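Local coordinates for cysteine desulfurase (Thermococcus onnurineus, PDB 5B87) that removes sulfur from L-cysteine with the cofactor pyridoxal 5'-phosphate, leaving L-alanine and probably passing the sulfur to a carrier, at the interface of chains A and B. Coordinates in Å, arbitrary orientation; residue numbers count along the deposited sequence, not the author numbering. Chains: chain A/B, Cysteine desulfurase.

Contact 1: the interface of chains A and B. Residues chain A 135, 378, 382; chain B 267, 269-271.
A:Lys382 reaches across to chain B and holds it with its side-chain nitrogen. A:Lys382 NZ donates to the backbone O of B:Val270 at 3.0 Å. The bond comes in above the carbonyl plane, 47° out of it, and not on a lone pair. A:Lys382 NZ also forms a salt bridge with the carboxylate of B:Asp269, 3.1 Å from B:Asp269 OD1, on the syn side of that oxygen and somewhat out of the carboxylate plane. One amine nitrogen thus ties together a side chain and the next backbone carbonyl. The lysine CG lies beside the backbone N (chi1 -75°), and the rest of the chain is extended, which carries NZ this far.

Beside this polar grip is an apolar one. B:Val270 CG2 sits over one face of the A:His135 ring, 3.7 Å from its centre, in a CH-pi contact. B:Ile267 adds its end carbon CD1, 3.8 Å from A:His135 CE1, its side chain crossing the histidine at about a right angle. A:Leu378 packs between the two zones. A:Leu378 CD2 lies 4.0 Å from B:Ile267 CD1.

Second-shell support comes from within chain A. The backbone N of A:Leu378 donates to A:His135 NE2 at 3.1 Å, tilted 30° from the ring plane. This should restrain the ring's rotation under the valine.

In chain A, the 3-10 helix 135-137 supplies the histidine, next to cofactor-binding A:His134. Helix 378-384 supplies the leucine and lysine, just after the persulfidated A:Cys376. Chain B contributes a short extended stretch, part of it strand, laid over both elements at the edge of the neighbouring subunit's active-site region.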
loop_
_atom_site.group_PDB
_atom_site.type_symbol
_atom_site.label_atom_id
_atom_site.label_comp_id
_atom_site.label_asym_id
_atom_site.label_seq_id
_atom_site.Cartn_x
_atom_site.Cartn_y
_atom_site.Cartn_z
ATOM N N HIS A 135 11.685 -1.796 15.061
ATOM C CA HIS A 135 11.747 -0.376 14.753
ATOM C C HIS A 135 10.427 0.314 14.385
ATOM O O HIS A 135 10.233 1.448 14.700
ATOM C CB HIS A 135 12.796 -0.101 13.709
ATOM C CG HIS A 135 14.148 -0.571 14.099
ATOM N ND1 HIS A 135 15.137 -0.818 13.193
ATOM C CD2 HIS A 135 14.666 -0.860 15.304
ATOM C CE1 HIS A 135 16.204 -1.247 13.819
ATOM N NE2 HIS A 135 15.944 -1.280 15.103
ATOM N N LEU A 378 17.488 -3.564 16.514
ATOM C CA LEU A 378 18.737 -3.108 17.112
ATOM C C LEU A 378 18.697 -2.951 18.671
ATOM O O LEU A 378 19.636 -3.327 19.307
ATOM C CB LEU A 378 19.208 -1.814 16.441
ATOM C CG LEU A 378 20.425 -1.657 15.513
ATOM C CD1 LEU A 378 21.193 -2.914 15.132
ATOM C CD2 LEU A 378 20.113 -0.827 14.277
ATOM N N LYS A 382 21.398 -4.669 21.131
ATOM C CA LYS A 382 22.216 -3.843 22.062
ATOM C C LYS A 382 21.968 -4.140 23.563
ATOM O O LYS A 382 22.846 -3.880 24.393
ATOM C CB LYS A 382 22.024 -2.334 21.810
ATOM C CG LYS A 382 22.733 -1.823 20.551
ATOM C CD LYS A 382 22.289 -0.405 20.162
ATOM C CE LYS A 382 23.096 0.116 18.963
ATOM N NZ LYS A 382 22.611 1.446 18.487
ATOM N N ILE B 267 16.212 3.107 8.411
ATOM C CA ILE B 267 17.323 3.516 9.256
ATOM C C ILE B 267 18.750 3.042 9.043
ATOM O O ILE B 267 19.000 2.060 8.422
ATOM C CB ILE B 267 16.973 3.082 10.678
ATOM C CG1 ILE B 267 16.897 1.573 10.750
ATOM C CG2 ILE B 267 15.600 3.582 11.057
ATOM C CD1 ILE B 267 18.100 0.903 11.338
ATOM N N ASP B 269 20.725 3.552 12.064
ATOM C CA ASP B 269 20.939 3.137 13.435
ATOM C C ASP B 269 19.787 3.583 14.354
ATOM O O ASP B 269 19.195 4.651 14.177
ATOM C CB ASP B 269 22.289 3.697 13.907
ATOM C CG ASP B 269 22.806 3.041 15.183
ATOM O OD1 ASP B 269 22.521 1.841 15.450
ATOM O OD2 ASP B 269 23.523 3.764 15.910
ATOM N N VAL B 270 19.500 2.741 15.332
ATOM C CA VAL B 270 18.468 2.965 16.302
ATOM C C VAL B 270 18.964 2.541 17.657
ATOM O O VAL B 270 19.674 1.578 17.780
ATOM C CB VAL B 270 17.253 2.106 16.013
ATOM C CG1 VAL B 270 16.184 2.334 17.042
ATOM C CG2 VAL B 270 16.733 2.381 14.638
ATOM N N SER B 271 18.576 3.277 18.676
ATOM C CA SER B 271 18.938 2.975 20.026
ATOM C C SER B 271 17.674 3.322 20.769
ATOM O O SER B 271 16.767 3.817 20.169
ATOM C CB SER B 271 20.079 3.851 20.463
ATOM O OG SER B 271 19.825 5.175 20.095
#

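Contact 2: the interface of chains A and B. Residues chain A 45-46, 48, 235, 240, 242; chain B 59, 64-65.
A:Thr45 and B:Arg64 meet from loops, the threonine backbone almost fully stretched (phi -172°, psi 149°) and the arginine less so, in a polyproline-like conformation. B:Arg64 is the main intruder, burying 54 Å² of its surface against chain A. Its CG is anti to the backbone N (chi1 -177°), and a bend at chi2 turns the chain toward A:Thr45.

In the guanidinium group, B:Arg64 NH1 donates to the hydroxyl A:Thr45 OG1 at 2.9 Å, with the oxygen tilted from the guanidinium plane. B:Arg64 NH2 makes a weaker bond to A:Thr45 OG1 at 3.0 Å. NH1 also makes a weak bond to the backbone O of A:His235. The backbone O of A:Ser46 stands over one face of the B:Arg64 guanidinium, 3.1 Å above it and toward the rim. A carbonyl placed there may favour the positive charge.

A:Thr45 OG1 is a junction. It donates to A:His235 O. A:Thr45 OG1 also pairs with A:His235 ND1 at 2.6 Å. If the hydroxyl hydrogen goes to A:His235 O, the ND1 bond would have to run from the imidazole. A:Ser46 OG donates to A:His235 O as well, from the opposite face of that carbonyl. A:His235 is a pyridoxal 5'-phosphate-binding residue, and in this family it directly precedes the lysine that carries the cofactor. The arginine is therefore linked, through A:Thr45, to the partner's cofactor site.

With an alanine at B:Arg64, A:Thr45 OG1 would probably lose its donors from chain B and A:Ser46 O would face a gap.

On the arginine's own side, NH2 bonds weakly to the phenol oxygen of B:Tyr59. A:Thr242 approaches that phenol from the opposite direction, and A:Thr242 CG2 lies 3.7 Å from B:Tyr59 OH. B:Tyr59 OH itself donates to the backbone O of B:Ala65 at 2.7 Å.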
loop_
_atom_site.group_PDB
_atom_site.type_symbol
_atom_site.label_atom_id
_atom_site.label_comp_id
_atom_site.label_asym_id
_atom_site.label_seq_id
_atom_site.Cartn_x
_atom_site.Cartn_y
_atom_site.Cartn_z
ATOM N N THR A 45 8.527 -13.217 6.182
ATOM C CA THR A 45 7.346 -13.342 5.372
ATOM C C THR A 45 7.001 -14.796 5.191
ATOM O O THR A 45 7.847 -15.590 5.176
ATOM C CB THR A 45 7.519 -12.611 4.024
ATOM O OG1 THR A 45 6.264 -12.182 3.555
ATOM C CG2 THR A 45 8.201 -13.447 2.982
ATOM N N SER A 46 5.743 -15.121 5.053
ATOM C CA SER A 46 5.379 -16.487 4.844
ATOM C C SER A 46 5.422 -16.899 3.386
ATOM O O SER A 46 5.579 -16.094 2.516
ATOM C CB SER A 46 3.999 -16.740 5.375
ATOM O OG SER A 46 3.044 -15.948 4.775
ATOM N N THR A 48 3.308 -18.468 0.288
ATOM C CA THR A 48 1.911 -18.306 -0.042
ATOM C C THR A 48 1.251 -19.499 -0.751
ATOM O O THR A 48 1.672 -19.902 -1.759
ATOM C CB THR A 48 1.626 -16.942 -0.715
ATOM O OG1 THR A 48 1.646 -17.090 -2.099
ATOM C CG2 THR A 48 2.659 -15.925 -0.427
ATOM N N HIS A 235 1.142 -10.417 4.756
ATOM C CA HIS A 235 2.203 -11.241 4.205
ATOM C C HIS A 235 2.969 -12.164 5.127
ATOM O O HIS A 235 3.749 -12.939 4.677
ATOM C CB HIS A 235 3.178 -10.380 3.399
ATOM C CG HIS A 235 4.081 -9.552 4.244
ATOM N ND1 HIS A 235 5.322 -9.974 4.626
ATOM C CD2 HIS A 235 3.890 -8.360 4.836
ATOM C CE1 HIS A 235 5.874 -9.057 5.379
ATOM N NE2 HIS A 235 5.024 -8.068 5.519
ATOM N N GLY A 240 -1.115 -14.274 3.440
ATOM C CA GLY A 240 -1.660 -13.396 2.450
ATOM C C GLY A 240 -0.564 -12.819 1.585
ATOM O O GLY A 240 0.557 -13.147 1.754
ATOM N N THR A 242 1.807 -9.632 -0.225
ATOM C CA THR A 242 2.431 -8.376 0.202
ATOM C C THR A 242 1.523 -7.160 -0.091
ATOM O O THR A 242 0.595 -7.250 -0.874
ATOM C CB THR A 242 3.787 -8.176 -0.514
ATOM O OG1 THR A 242 3.611 -8.160 -1.940
ATOM C CG2 THR A 242 4.699 -9.303 -0.210
ATOM N N TYR B 59 6.592 -14.458 -8.545
ATOM C CA TYR B 59 7.119 -14.064 -7.225
ATOM C C TYR B 59 6.409 -14.878 -6.144
ATOM O O TYR B 59 7.018 -15.467 -5.269
ATOM C CB TYR B 59 6.909 -12.578 -6.969
ATOM C CG TYR B 59 7.038 -12.215 -5.536
ATOM C CD1 TYR B 59 8.296 -12.228 -4.928
ATOM C CD2 TYR B 59 5.941 -11.859 -4.776
ATOM C CE1 TYR B 59 8.454 -11.876 -3.628
ATOM C CE2 TYR B 59 6.088 -11.498 -3.447
ATOM C CZ TYR B 59 7.352 -11.527 -2.885
ATOM O OH TYR B 59 7.567 -11.198 -1.600
ATOM N N ARG B 64 9.252 -16.454 -3.565
ATOM C CA ARG B 64 8.655 -15.766 -2.470
ATOM C C ARG B 64 9.572 -15.535 -1.254
ATOM O O ARG B 64 10.023 -16.450 -0.629
ATOM C CB ARG B 64 7.329 -16.431 -2.119
ATOM C CG ARG B 64 6.534 -15.789 -1.017
ATOM C CD ARG B 64 5.715 -14.593 -1.426
ATOM N NE ARG B 64 4.858 -14.245 -0.326
ATOM C CZ ARG B 64 5.147 -13.388 0.621
ATOM N NH1 ARG B 64 4.335 -13.214 1.594
ATOM N NH2 ARG B 64 6.226 -12.682 0.581
ATOM N N ALA B 65 9.827 -14.283 -0.959
ATOM C CA ALA B 65 10.648 -13.903 0.162
ATOM C C ALA B 65 10.573 -12.392 0.396
ATOM O O ALA B 65 9.989 -11.650 -0.393
ATOM C CB ALA B 65 12.082 -14.352 -0.036
#

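Contact 1 and contact 2 share no residue, and the centres of their C-alpha atoms lie about 25 Å apart. They belong to one two-fold interface, so each occurs twice, with the chains exchanged. Both bring chain B up to regions of chain A close to the active site. Contact 1 borders the persulfide-bearing loop and a cofactor-binding histidine. Contact 2 adjoins the segment near the cofactor lysine. Chain B uses distant parts of its sequence for the two. Dimers are usual in this family, and the structure suggests that pairing helps shape each active site from more than one side.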